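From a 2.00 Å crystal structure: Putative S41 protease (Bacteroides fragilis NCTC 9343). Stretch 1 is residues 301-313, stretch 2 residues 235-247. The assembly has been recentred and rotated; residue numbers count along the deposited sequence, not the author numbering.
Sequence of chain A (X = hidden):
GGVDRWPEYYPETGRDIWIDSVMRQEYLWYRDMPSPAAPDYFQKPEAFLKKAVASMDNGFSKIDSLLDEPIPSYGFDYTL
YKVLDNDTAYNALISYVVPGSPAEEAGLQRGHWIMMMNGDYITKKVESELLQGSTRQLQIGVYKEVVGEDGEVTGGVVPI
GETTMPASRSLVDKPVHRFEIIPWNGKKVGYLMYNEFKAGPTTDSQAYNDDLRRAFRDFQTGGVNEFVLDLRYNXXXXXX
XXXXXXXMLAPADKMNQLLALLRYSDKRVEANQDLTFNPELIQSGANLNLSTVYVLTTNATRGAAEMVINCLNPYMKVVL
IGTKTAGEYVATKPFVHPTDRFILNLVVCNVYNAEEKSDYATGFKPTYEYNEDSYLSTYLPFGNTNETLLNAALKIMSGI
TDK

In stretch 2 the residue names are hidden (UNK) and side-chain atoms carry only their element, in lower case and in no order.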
# COMPACT_ATOMS: atom_id res chain seq x y z
N THR A 301 -2.59 -4.72 1.36
CA THR A 301 -3.07 -3.62 2.19
C THR A 301 -2.58 -3.87 3.59
O THR A 301 -2.98 -4.84 4.22
CB THR A 301 -4.60 -3.57 2.15
OG1 THR A 301 -5.01 -3.44 0.81
CG2 THR A 301 -5.15 -2.39 2.96
N ARG A 302 -1.74 -2.98 4.10
CA ARG A 302 -1.03 -3.28 5.34
C ARG A 302 -0.78 -2.13 6.26
O ARG A 302 -0.59 -1.00 5.82
CB ARG A 302 0.36 -3.80 4.90
CG ARG A 302 1.38 -4.14 5.98
CD ARG A 302 2.68 -4.57 5.35
NE ARG A 302 2.59 -5.89 4.76
CZ ARG A 302 2.83 -7.05 5.39
NH1 ARG A 302 3.18 -7.11 6.66
NH2 ARG A 302 2.72 -8.18 4.73
N GLY A 303 -0.68 -2.43 7.53
CA GLY A 303 -0.18 -1.46 8.50
C GLY A 303 -0.99 -0.22 8.76
O GLY A 303 -2.10 -0.28 9.27
N ALA A 304 -0.44 0.92 8.43
CA ALA A 304 -1.21 2.15 8.53
C ALA A 304 -2.55 2.02 7.78
O ALA A 304 -3.57 2.55 8.24
CB ALA A 304 -0.37 3.35 8.00
N ALA A 305 -2.56 1.32 6.63
CA ALA A 305 -3.76 1.15 5.82
C ALA A 305 -4.82 0.39 6.65
O ALA A 305 -5.99 0.70 6.63
CB ALA A 305 -3.44 0.41 4.54
N GLU A 306 -4.36 -0.57 7.41
CA GLU A 306 -5.23 -1.39 8.28
C GLU A 306 -5.67 -0.63 9.51
O GLU A 306 -6.77 -0.85 10.03
CB GLU A 306 -4.53 -2.66 8.65
CG GLU A 306 -4.29 -3.61 7.47
CD GLU A 306 -3.49 -4.83 7.85
OE1 GLU A 306 -2.23 -4.72 7.95
OE2 GLU A 306 -4.12 -5.90 8.00
N MSE A 307 -4.82 0.26 9.97
CA MSE A 307 -5.15 1.17 11.10
C MSE A 307 -6.32 2.06 10.77
O MSE A 307 -7.17 2.32 11.63
CB MSE A 307 -3.91 2.00 11.45
CG MSE A 307 -4.07 3.10 12.56
SE MSE A 307 -5.10 4.73 12.05
CE MSE A 307 -4.30 6.26 13.27
N VAL A 308 -6.41 2.51 9.53
CA VAL A 308 -7.50 3.34 9.11
C VAL A 308 -8.79 2.57 9.20
O VAL A 308 -9.81 3.08 9.68
CB VAL A 308 -7.30 3.85 7.64
CG1 VAL A 308 -8.59 4.49 7.14
CG2 VAL A 308 -6.11 4.78 7.60
N ILE A 309 -8.76 1.35 8.74
CA ILE A 309 -9.94 0.50 8.85
C ILE A 309 -10.31 0.26 10.31
O ILE A 309 -11.47 0.42 10.71
CB ILE A 309 -9.76 -0.89 8.15
CG1 ILE A 309 -9.54 -0.69 6.63
CG2 ILE A 309 -10.92 -1.82 8.49
CD1 ILE A 309 -8.97 -1.98 5.89
N ASN A 310 -9.35 -0.17 11.10
CA ASN A 310 -9.66 -0.48 12.50
C ASN A 310 -10.24 0.70 13.34
O ASN A 310 -11.11 0.50 14.19
CB ASN A 310 -8.36 -0.98 13.19
CG ASN A 310 -8.64 -1.48 14.60
OD1 ASN A 310 -9.53 -2.31 14.78
ND2 ASN A 310 -7.88 -0.94 15.61
N CYS A 311 -9.62 1.87 13.17
CA CYS A 311 -9.93 3.10 13.87
C CYS A 311 -11.15 3.83 13.39
O CYS A 311 -11.82 4.48 14.20
CB CYS A 311 -8.71 4.02 13.80
SG CYS A 311 -7.34 3.22 14.79
N LEU A 312 -11.45 3.74 12.11
CA LEU A 312 -12.75 4.25 11.65
C LEU A 312 -13.95 3.31 11.97
O LEU A 312 -15.08 3.82 12.13
CB LEU A 312 -12.76 4.54 10.18
CG LEU A 312 -11.84 5.65 9.73
CD1 LEU A 312 -11.96 5.72 8.22
CD2 LEU A 312 -12.21 6.97 10.44
N ASN A 313 -13.73 2.00 12.06
CA ASN A 313 -14.80 0.99 12.38
C ASN A 313 -15.79 1.37 13.47
O ASN A 313 -17.00 1.20 13.27
CB ASN A 313 -14.23 -0.42 12.72
CG ASN A 313 -14.20 -1.36 11.50
OD1 ASN A 313 -15.00 -1.19 10.59
ND2 ASN A 313 -13.32 -2.40 11.51
N UNK A 235 0.89 -0.44 1.16
CA UNK A 235 1.65 -1.26 2.12
C UNK A 235 1.91 -0.52 3.44
O UNK A 235 2.61 -1.02 4.33
o UNK A 235 3.86 -0.60 1.37
c UNK A 235 2.81 -2.41 0.13
c UNK A 235 2.99 -1.72 1.50
N UNK A 236 1.40 0.71 3.54
CA UNK A 236 1.37 1.44 4.80
C UNK A 236 2.21 2.68 4.82
O UNK A 236 2.38 3.38 3.79
N UNK A 237 2.76 2.95 6.01
CA UNK A 237 3.58 4.14 6.21
C UNK A 237 3.31 4.85 7.53
O UNK A 237 3.25 4.22 8.58
N UNK A 238 3.15 6.18 7.46
CA UNK A 238 3.05 7.05 8.63
C UNK A 238 1.65 7.17 9.22
O UNK A 238 0.67 7.41 8.50
c UNK A 238 3.57 8.46 8.25
o UNK A 238 2.93 9.52 8.99
N UNK A 239 1.58 7.05 10.55
CA UNK A 239 0.32 7.17 11.25
C UNK A 239 -0.18 8.59 11.28
O UNK A 239 -1.37 8.79 11.40
c UNK A 239 -0.58 4.32 11.96
c UNK A 239 0.54 4.52 14.14
c UNK A 239 0.51 5.03 12.72
c UNK A 239 0.38 6.57 12.68
N UNK A 240 0.69 9.58 11.12
CA UNK A 240 0.23 10.96 11.09
C UNK A 240 -0.56 11.19 9.79
O UNK A 240 -1.54 11.94 9.78
c UNK A 240 2.01 11.77 12.85
c UNK A 240 1.41 11.92 11.34
o UNK A 240 3.25 11.62 13.01
o UNK A 240 1.24 11.79 13.87
N UNK A 241 -0.15 10.56 8.70
CA UNK A 241 -0.90 10.59 7.44
C UNK A 241 -2.23 9.93 7.66
O UNK A 241 -3.25 10.43 7.20
c UNK A 241 -0.14 9.89 6.30
s UNK A 241 1.36 10.77 5.85
N UNK A 242 -2.23 8.80 8.36
CA UNK A 242 -3.47 8.09 8.63
C UNK A 242 -4.47 8.92 9.46
O UNK A 242 -5.64 8.91 9.19
c UNK A 242 -3.19 6.73 9.30
N UNK A 243 -3.97 9.64 10.46
CA UNK A 243 -4.78 10.51 11.28
C UNK A 243 -5.38 11.59 10.42
O UNK A 243 -6.52 11.92 10.60
n UNK A 243 -4.54 13.21 15.45
c UNK A 243 -3.94 11.13 12.41
o UNK A 243 -2.71 12.87 14.19
c UNK A 243 -3.91 12.72 14.39
c UNK A 243 -4.76 11.99 13.37
N UNK A 244 -4.59 12.19 9.55
CA UNK A 244 -5.10 13.24 8.65
C UNK A 244 -6.28 12.73 7.78
O UNK A 244 -7.37 13.31 7.78
c UNK A 244 -5.07 16.02 7.19
c UNK A 244 -4.37 14.78 6.63
c UNK A 244 -3.23 15.18 5.74
c UNK A 244 -3.97 13.78 7.75
N UNK A 245 -6.05 11.59 7.11
CA UNK A 245 -7.04 10.93 6.26
C UNK A 245 -8.35 10.63 7.04
O UNK A 245 -9.47 10.95 6.61
c UNK A 245 -6.43 9.64 5.69
c UNK A 245 -6.62 7.55 4.28
c UNK A 245 -7.80 9.74 3.48
c UNK A 245 -7.31 8.85 4.72
N UNK A 246 -8.22 10.00 8.20
CA UNK A 246 -9.39 9.73 9.01
C UNK A 246 -10.15 10.94 9.41
O UNK A 246 -11.38 10.92 9.42
c UNK A 246 -8.98 9.01 10.28
s UNK A 246 -8.41 7.29 9.99
N UNK A 247 -9.42 12.00 9.79
CA UNK A 247 -10.03 13.21 10.28
C UNK A 247 -10.91 13.79 9.16
O UNK A 247 -11.99 14.31 9.41
o UNK A 247 -8.37 13.64 12.06
c UNK A 247 -8.91 14.18 10.82
c UNK A 247 -9.44 15.64 11.04
O HOH W 1 2.49 0.97 8.03

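Position 235 has one side-chain carbon carrying an oxygen and a carbon, directed away from stretch 1; the contact falls to its backbone, with C 3.5 Å from R302 O. It is T235. Position 236 has no side-chain atoms, and its CA lies 3.3 Å from R302 O. A CB here would sit 2.9 Å from R302 O, a clash, and phi/psi of 116/-146 would also jam it against the preceding carbonyl: G236. Position 237 is bare too, at 138/-132, where the backbone alone calls for glycine. This is G237; its N lies 3.7 Å from A304 CB and donates to the O of water 1 at 2.8 Å.

Position 238 carries one carbon, then one oxygen, pointing away. The oxygen accepts from the backbone N of 241 and, weakly, from that of 240, capping the helix that follows: S238, with OG 3.3 Å from the N of 241.

Position 239 has four carbons forked at the second. CA-to-CB points sideways, but the end comes nearer, reaching A304 and M307, a selenomethionine. It is L239, with CD2 3.7 Å from M307 CG and 4.1 Å from A304 CB. Position 240, two carbons with two oxygens on the second, is exposed and points away: D240. Position 241, a carbon then a sulfur, is buried yet touches nothing on stretch 1: C241.

Position 242 has a single carbon pointing toward stretch 1, its CB 3.9 Å from both M307 SE and V308 CG2. This is A242. Position 243 has three carbons, the third bearing O and N, and points away; its backbone N lies 4.4 Å from M307 CE. It is Q243. Position 244, four carbons forked at the second, is out of reach: L244. Position 245 has the same fork but points toward stretch 1: L245, CD2 4.4 Å from V308 CG2.

Position 246, a carbon then a sulfur, meets V308 and L312. It is C246, with SG 3.8 Å from L312 CG and 4.0 Å from V308 CG1. Position 247, one carbon carrying O and C, points away: T247, OG1 donating to Q243 O at 2.9 Å.

The rule is close backbone first, then apolar side-chain packing. No direct hydrogen bond crosses; water 1 bridges G237 N and A304 N, its O 3.0 Å from the latter. Beyond the glycines, the helix axes cross at 38° and come within 9.4 Å, with A304, M307, V308 and L312 meeting L239, A242, L245 and C246.

Stretch 2, residues 235-247: TGGSLDCAQLLCT
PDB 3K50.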